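PDB 2F2C: cyclin homolog from Herpesvirus saimiri, which belongs to the D-type cyclins and may contribute to cell transformation and rapid T-cell proliferation during latent infection of susceptible hosts. Local coordinates for residues V49-H60 and C182-A191. Residues are numbered along the deposited sequence; the frame is centred on the assembly and turned at random.
Sequences VDNRTILLTWMH and CKALIQPNIA
Ile186 lies against the flank of helix 49-65 and meets Thr53, Thr57 and His60 in succession. Ile186 CG2 touches Thr57 OG1 at 3.4 Å and packs beside Thr53 CG2. Ile186 CD1 reaches back to His60 CB at 3.9 Å; with CG1 beside the backbone N, the two branches spread along the helix surface. Toward the start of the helix, Thr53 CG2 lies beside Gln187 NE2, and Val49 CG1 packs on Pro188 CB. At the other end of the contact the His60 imidazole, with CG anti to the backbone N (chi1 -176°), lies beside Cys182 and Lys183: Cys182 CB sits at its edge, in the ring plane, and Lys183 CG approaches His60 NE2 at 3.7 Å.

The Arg52 chain, extended from CG to NE, carries the guanidinium to the backbone of Leu185-Pro188 and to Ala191. Arg52 NH1 comes to 3.8 Å from Gln187 O, which lies at the edge of the guanidinium. Arg52 NH2 lies 3.4 Å from Ala191 CB, while Leu56 CD1 covers the centre of one guanidinium face. A salt bridge from NH2 to Asp81 on helix 72-83 anchors this charge within a largely buried setting. With OG1 beside the backbone N (chi1 -73°), the Thr57 hydroxyl reaches Thr53 O one turn back. This 2.8 Å hydrogen bond from Thr57 OG1 shares Thr53 O, which also accepts a bond from Thr57 N, arriving from the opposite face of the carbonyl plane. Beyond His60, Phe73 meets the imidazole edge-to-face, and Tyr249 makes a cation-pi contact with Lys183.

A type I turn from Ala184 to Gln187 carries the chain along helix 49-65. The contact thus packs that helix of the N-terminal cyclin domain against a segment of the viral cyclin C-terminal region, as befits the all-helical, two-repeat cyclin fold.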
ATOM      1  N   VAL A  49     -29.398  10.709   6.388  1.00 74.51           N
ATOM      2  CA  VAL A  49     -28.146  11.427   6.293  1.00 74.30           C
ATOM      3  C   VAL A  49     -27.835  12.054   7.628  1.00 73.86           C
ATOM      4  O   VAL A  49     -26.681  12.100   8.034  1.00 74.23           O
ATOM      5  CB  VAL A  49     -28.191  12.492   5.192  1.00 74.52           C
ATOM      6  CG1 VAL A  49     -26.823  13.104   4.988  1.00 74.79           C
ATOM      7  CG2 VAL A  49     -28.637  11.867   3.893  1.00 75.41           C
ATOM      8  N   ASP A  50     -28.867  12.510   8.325  1.00 73.51           N
ATOM      9  CA  ASP A  50     -28.691  13.029   9.678  1.00 73.31           C
ATOM     10  C   ASP A  50     -28.011  11.987  10.562  1.00 72.54           C
ATOM     11  O   ASP A  50     -27.102  12.332  11.305  1.00 72.92           O
ATOM     12  CB  ASP A  50     -30.015  13.483  10.298  1.00 73.50           C
ATOM     13  CG  ASP A  50     -30.773  14.480   9.423  1.00 75.16           C
ATOM     14  OD1 ASP A  50     -31.832  14.991   9.882  1.00 78.64           O
ATOM     15  OD2 ASP A  50     -30.410  14.811   8.270  1.00 76.12           O
ATOM     16  N   ASN A  51     -28.426  10.720  10.468  1.00 71.50           N
ATOM     17  CA  ASN A  51     -27.754   9.642  11.209  1.00 70.45           C
ATOM     18  C   ASN A  51     -26.288   9.559  10.852  1.00 69.69           C
ATOM     19  O   ASN A  51     -25.443   9.452  11.729  1.00 69.51           O
ATOM     20  CB  ASN A  51     -28.385   8.277  10.960  1.00 70.38           C
ATOM     21  CG  ASN A  51     -29.867   8.269  11.193  1.00 70.76           C
ATOM     22  OD1 ASN A  51     -30.636   8.771  10.374  1.00 71.43           O
ATOM     23  ND2 ASN A  51     -30.285   7.675  12.300  1.00 70.91           N
ATOM     24  N   ARG A  52     -25.991   9.608   9.559  1.00 69.05           N
ATOM     25  CA  ARG A  52     -24.610   9.576   9.103  1.00 68.57           C
ATOM     26  C   ARG A  52     -23.722  10.577   9.870  1.00 68.60           C
ATOM     27  O   ARG A  52     -22.662  10.194  10.385  1.00 68.46           O
ATOM     28  CB  ARG A  52     -24.538   9.819   7.597  1.00 68.55           C
ATOM     29  CG  ARG A  52     -23.175   9.536   6.972  1.00 68.45           C
ATOM     30  CD  ARG A  52     -23.147   9.786   5.486  1.00 67.88           C
ATOM     31  NE  ARG A  52     -21.808   9.699   4.912  1.00 65.79           N
ATOM     32  CZ  ARG A  52     -21.060  10.742   4.570  1.00 65.22           C
ATOM     33  NH1 ARG A  52     -21.500  11.979   4.766  1.00 64.36           N
ATOM     34  NH2 ARG A  52     -19.857  10.545   4.035  1.00 64.92           N
ATOM     35  N   THR A  53     -24.167  11.833   9.977  1.00 68.09           N
ATOM     36  CA  THR A  53     -23.354  12.885  10.604  1.00 67.94           C
ATOM     37  C   THR A  53     -22.959  12.603  12.067  1.00 67.55           C
ATOM     38  O   THR A  53     -21.832  12.903  12.478  1.00 67.54           O
ATOM     39  CB  THR A  53     -24.039  14.269  10.512  1.00 68.24           C
ATOM     40  OG1 THR A  53     -24.648  14.442   9.226  1.00 69.21           O
ATOM     41  CG2 THR A  53     -22.994  15.387  10.571  1.00 67.60           C
ATOM     42  N   ILE A  54     -23.889  12.055  12.847  1.00 66.88           N
ATOM     43  CA  ILE A  54     -23.598  11.638  14.219  1.00 66.30           C
ATOM     44  C   ILE A  54     -22.549  10.490  14.237  1.00 66.71           C
ATOM     45  O   ILE A  54     -21.540  10.562  14.945  1.00 66.56           O
ATOM     46  CB  ILE A  54     -24.918  11.273  14.953  1.00 65.79           C
ATOM     47  CG1 ILE A  54     -25.769  12.545  15.173  1.00 65.90           C
ATOM     48  CG2 ILE A  54     -24.635  10.637  16.289  1.00 65.24           C
ATOM     49  CD1 ILE A  54     -27.284  12.337  15.239  1.00 62.80           C
ATOM     50  N   LEU A  55     -22.767   9.465  13.416  1.00 66.73           N
ATOM     51  CA  LEU A  55     -21.931   8.284  13.419  1.00 66.86           C
ATOM     52  C   LEU A  55     -20.520   8.592  12.961  1.00 67.39           C
ATOM     53  O   LEU A  55     -19.550   8.053  13.498  1.00 67.77           O
ATOM     54  CB  LEU A  55     -22.538   7.225  12.524  1.00 66.64           C
ATOM     55  CG  LEU A  55     -21.655   6.031  12.214  1.00 66.77           C
ATOM     56  CD1 LEU A  55     -21.552   5.120  13.423  1.00 66.11           C
ATOM     57  CD2 LEU A  55     -22.235   5.301  10.997  1.00 67.76           C
ATOM     58  N   LEU A  56     -20.402   9.459  11.963  1.00 67.69           N
ATOM     59  CA  LEU A  56     -19.091   9.858  11.484  1.00 67.58           C
ATOM     60  C   LEU A  56     -18.391  10.771  12.485  1.00 67.90           C
ATOM     61  O   LEU A  56     -17.161  10.787  12.539  1.00 68.52           O
ATOM     62  CB  LEU A  56     -19.182  10.510  10.109  1.00 67.25           C
ATOM     63  CG  LEU A  56     -19.540   9.595   8.933  1.00 67.12           C
ATOM     64  CD1 LEU A  56     -19.417  10.385   7.636  1.00 64.92           C
ATOM     65  CD2 LEU A  56     -18.634   8.348   8.883  1.00 67.08           C
ATOM     66  N   THR A  57     -19.173  11.515  13.279  1.00 67.94           N
ATOM     67  CA  THR A  57     -18.646  12.322  14.383  1.00 67.56           C
ATOM     68  C   THR A  57     -18.043  11.417  15.446  1.00 67.58           C
ATOM     69  O   THR A  57     -16.977  11.692  15.970  1.00 67.97           O
ATOM     70  CB  THR A  57     -19.742  13.211  14.972  1.00 67.42           C
ATOM     71  OG1 THR A  57     -20.029  14.270  14.054  1.00 68.07           O
ATOM     72  CG2 THR A  57     -19.245  13.955  16.179  1.00 66.89           C
ATOM     73  N   TRP A  58     -18.709  10.321  15.746  1.00 67.67           N
ATOM     74  CA  TRP A  58     -18.160   9.365  16.675  1.00 68.02           C
ATOM     75  C   TRP A  58     -16.940   8.659  16.063  1.00 68.40           C
ATOM     76  O   TRP A  58     -15.873   8.615  16.678  1.00 68.92           O
ATOM     77  CB  TRP A  58     -19.242   8.380  17.076  1.00 68.34           C
ATOM     78  CG  TRP A  58     -18.811   7.299  18.003  1.00 68.66           C
ATOM     79  CD1 TRP A  58     -18.503   7.419  19.332  1.00 69.29           C
ATOM     80  CD2 TRP A  58     -18.684   5.917  17.689  1.00 68.11           C
ATOM     81  NE1 TRP A  58     -18.181   6.191  19.859  1.00 68.87           N
ATOM     82  CE2 TRP A  58     -18.281   5.250  18.869  1.00 69.11           C
ATOM     83  CE3 TRP A  58     -18.871   5.165  16.526  1.00 68.14           C
ATOM     84  CZ2 TRP A  58     -18.057   3.874  18.912  1.00 70.11           C
ATOM     85  CZ3 TRP A  58     -18.639   3.800  16.563  1.00 68.84           C
ATOM     86  CH2 TRP A  58     -18.239   3.166  17.747  1.00 69.59           C
ATOM     87  N   MET A  59     -17.081   8.119  14.854  1.00 68.46           N
ATOM     88  CA  MET A  59     -15.967   7.439  14.181  1.00 68.57           C
ATOM     89  C   MET A  59     -14.707   8.341  14.143  1.00 68.14           C
ATOM     90  O   MET A  59     -13.576   7.893  14.413  1.00 66.85           O
ATOM     91  CB  MET A  59     -16.393   7.021  12.775  1.00 68.33           C
ATOM     92  CG  MET A  59     -17.526   5.979  12.723  1.00 68.55           C
ATOM     93  SD  MET A  59     -18.076   5.600  11.010  1.00 70.42           S
ATOM     94  CE  MET A  59     -16.527   5.119  10.204  1.00 67.45           C
ATOM     95  N   HIS A  60     -14.934   9.623  13.836  1.00 68.13           N
ATOM     96  CA  HIS A  60     -13.885  10.628  13.896  1.00 68.36           C
ATOM     97  C   HIS A  60     -13.253  10.762  15.283  1.00 68.45           C
ATOM     98  O   HIS A  60     -12.021  10.696  15.422  1.00 68.56           O
ATOM     99  CB  HIS A  60     -14.378  11.990  13.430  1.00 68.02           C
ATOM    100  CG  HIS A  60     -13.297  13.021  13.398  1.00 68.47           C
ATOM    101  ND1 HIS A  60     -12.530  13.259  12.279  1.00 67.42           N
ATOM    102  CD2 HIS A  60     -12.824  13.848  14.362  1.00 69.88           C
ATOM    103  CE1 HIS A  60     -11.642  14.201  12.546  1.00 67.78           C
ATOM    104  NE2 HIS A  60     -11.799  14.573  13.804  1.00 70.74           N
ATOM    105  N   CYS A 182     -10.071  15.767   7.255  1.00 71.73           N
ATOM    106  CA  CYS A 182     -10.735  14.771   8.104  1.00 72.00           C
ATOM    107  C   CYS A 182     -11.965  15.278   8.837  1.00 71.87           C
ATOM    108  O   CYS A 182     -12.894  14.513   9.035  1.00 72.13           O
ATOM    109  CB  CYS A 182      -9.787  14.158   9.102  1.00 71.73           C
ATOM    110  SG  CYS A 182      -8.610  13.017   8.369  1.00 75.71           S
ATOM    111  N   LYS A 183     -12.005  16.541   9.245  1.00 71.80           N
ATOM    112  CA  LYS A 183     -13.231  17.016   9.898  1.00 71.99           C
ATOM    113  C   LYS A 183     -14.347  17.290   8.885  1.00 72.10           C
ATOM    114  O   LYS A 183     -15.475  16.849   9.088  1.00 72.71           O
ATOM    115  CB  LYS A 183     -12.988  18.221  10.798  1.00 72.21           C
ATOM    116  CG  LYS A 183     -12.382  17.880  12.171  1.00 73.17           C
ATOM    117  CD  LYS A 183     -12.633  19.011  13.160  1.00 74.64           C
ATOM    118  CE  LYS A 183     -12.117  18.686  14.557  1.00 76.02           C
ATOM    119  NZ  LYS A 183     -10.659  18.932  14.738  1.00 77.69           N
ATOM    120  N   ALA A 184     -14.030  17.980   7.782  1.00 71.81           N
ATOM    121  CA  ALA A 184     -15.007  18.264   6.707  1.00 70.60           C
ATOM    122  C   ALA A 184     -15.779  17.025   6.254  1.00 70.19           C
ATOM    123  O   ALA A 184     -16.994  17.086   6.098  1.00 69.60           O
ATOM    124  CB  ALA A 184     -14.322  18.927   5.522  1.00 70.46           C
ATOM    125  N   LEU A 185     -15.068  15.904   6.083  1.00 70.14           N
ATOM    126  CA  LEU A 185     -15.655  14.627   5.633  1.00 70.10           C
ATOM    127  C   LEU A 185     -16.804  14.111   6.498  1.00 70.74           C
ATOM    128  O   LEU A 185     -17.458  13.141   6.122  1.00 70.82           O
ATOM    129  CB  LEU A 185     -14.585  13.536   5.529  1.00 69.68           C
ATOM    130  CG  LEU A 185     -13.796  13.533   4.225  1.00 69.02           C
ATOM    131  CD1 LEU A 185     -12.471  12.868   4.394  1.00 67.53           C
ATOM    132  CD2 LEU A 185     -14.573  12.864   3.129  1.00 68.32           C
ATOM    133  N   ILE A 186     -17.025  14.730   7.658  1.00 71.23           N
ATOM    134  CA  ILE A 186     -18.174  14.404   8.504  1.00 72.08           C
ATOM    135  C   ILE A 186     -19.478  14.853   7.827  1.00 72.64           C
ATOM    136  O   ILE A 186     -20.509  14.174   7.908  1.00 72.22           O
ATOM    137  CB  ILE A 186     -18.014  15.058   9.927  1.00 72.03           C
ATOM    138  CG1 ILE A 186     -16.852  14.407  10.676  1.00 72.60           C
ATOM    139  CG2 ILE A 186     -19.290  14.952  10.765  1.00 70.79           C
ATOM    140  CD1 ILE A 186     -16.700  14.864  12.140  1.00 72.36           C
ATOM    141  N   GLN A 187     -19.413  16.004   7.166  1.00 73.75           N
ATOM    142  CA  GLN A 187     -20.585  16.650   6.586  1.00 75.36           C
ATOM    143  C   GLN A 187     -21.092  15.972   5.289  1.00 76.22           C
ATOM    144  O   GLN A 187     -20.290  15.592   4.409  1.00 76.57           O
ATOM    145  CB  GLN A 187     -20.281  18.130   6.354  1.00 75.24           C
ATOM    146  CG  GLN A 187     -20.760  19.079   7.441  1.00 77.82           C
ATOM    147  CD  GLN A 187     -20.830  18.452   8.817  1.00 79.61           C
ATOM    148  OE1 GLN A 187     -19.882  18.547   9.596  1.00 81.82           O
ATOM    149  NE2 GLN A 187     -21.947  17.807   9.117  1.00 79.53           N
ATOM    150  N   PRO A 188     -22.414  15.808   5.197  1.00 76.83           N
ATOM    151  CA  PRO A 188     -23.080  15.103   4.087  1.00 77.43           C
ATOM    152  C   PRO A 188     -22.693  15.554   2.672  1.00 78.27           C
ATOM    153  O   PRO A 188     -22.394  14.718   1.814  1.00 78.84           O
ATOM    154  CB  PRO A 188     -24.560  15.406   4.324  1.00 77.67           C
ATOM    155  CG  PRO A 188     -24.583  16.545   5.358  1.00 77.50           C
ATOM    156  CD  PRO A 188     -23.381  16.285   6.203  1.00 77.27           C
ATOM    157  N   ASN A 189     -22.685  16.859   2.435  1.00 78.85           N
ATOM    158  CA  ASN A 189     -22.406  17.403   1.113  1.00 79.33           C
ATOM    159  C   ASN A 189     -20.947  17.231   0.647  1.00 79.54           C
ATOM    160  O   ASN A 189     -20.594  17.611  -0.470  1.00 80.31           O
ATOM    161  CB  ASN A 189     -22.804  18.878   1.083  1.00 79.47           C
ATOM    162  CG  ASN A 189     -21.867  19.748   1.903  1.00 80.37           C
ATOM    163  OD1 ASN A 189     -21.394  19.348   2.974  1.00 82.33           O
ATOM    164  ND2 ASN A 189     -21.581  20.939   1.397  1.00 80.44           N
ATOM    165  N   ILE A 190     -20.097  16.649   1.477  1.00 79.51           N
ATOM    166  CA  ILE A 190     -18.698  16.500   1.104  1.00 79.54           C
ATOM    167  C   ILE A 190     -18.511  15.139   0.454  1.00 79.92           C
ATOM    168  O   ILE A 190     -17.591  14.931  -0.338  1.00 79.86           O
ATOM    169  CB  ILE A 190     -17.769  16.703   2.357  1.00 79.40           C
ATOM    170  CG1 ILE A 190     -17.908  18.129   2.916  1.00 79.92           C
ATOM    171  CG2 ILE A 190     -16.310  16.457   2.042  1.00 78.10           C
ATOM    172  CD1 ILE A 190     -17.798  19.276   1.867  1.00 79.87           C
ATOM    173  N   ALA A 191     -19.409  14.211   0.778  1.00 80.58           N
ATOM    174  CA  ALA A 191     -19.257  12.810   0.357  1.00 80.97           C
ATOM    175  C   ALA A 191     -19.230  12.668  -1.163  1.00 81.18           C
ATOM    176  O   ALA A 191     -18.561  11.776  -1.698  1.00 81.70           O
ATOM    177  CB  ALA A 191     -20.371  11.955   0.947  1.00 80.97           C
TER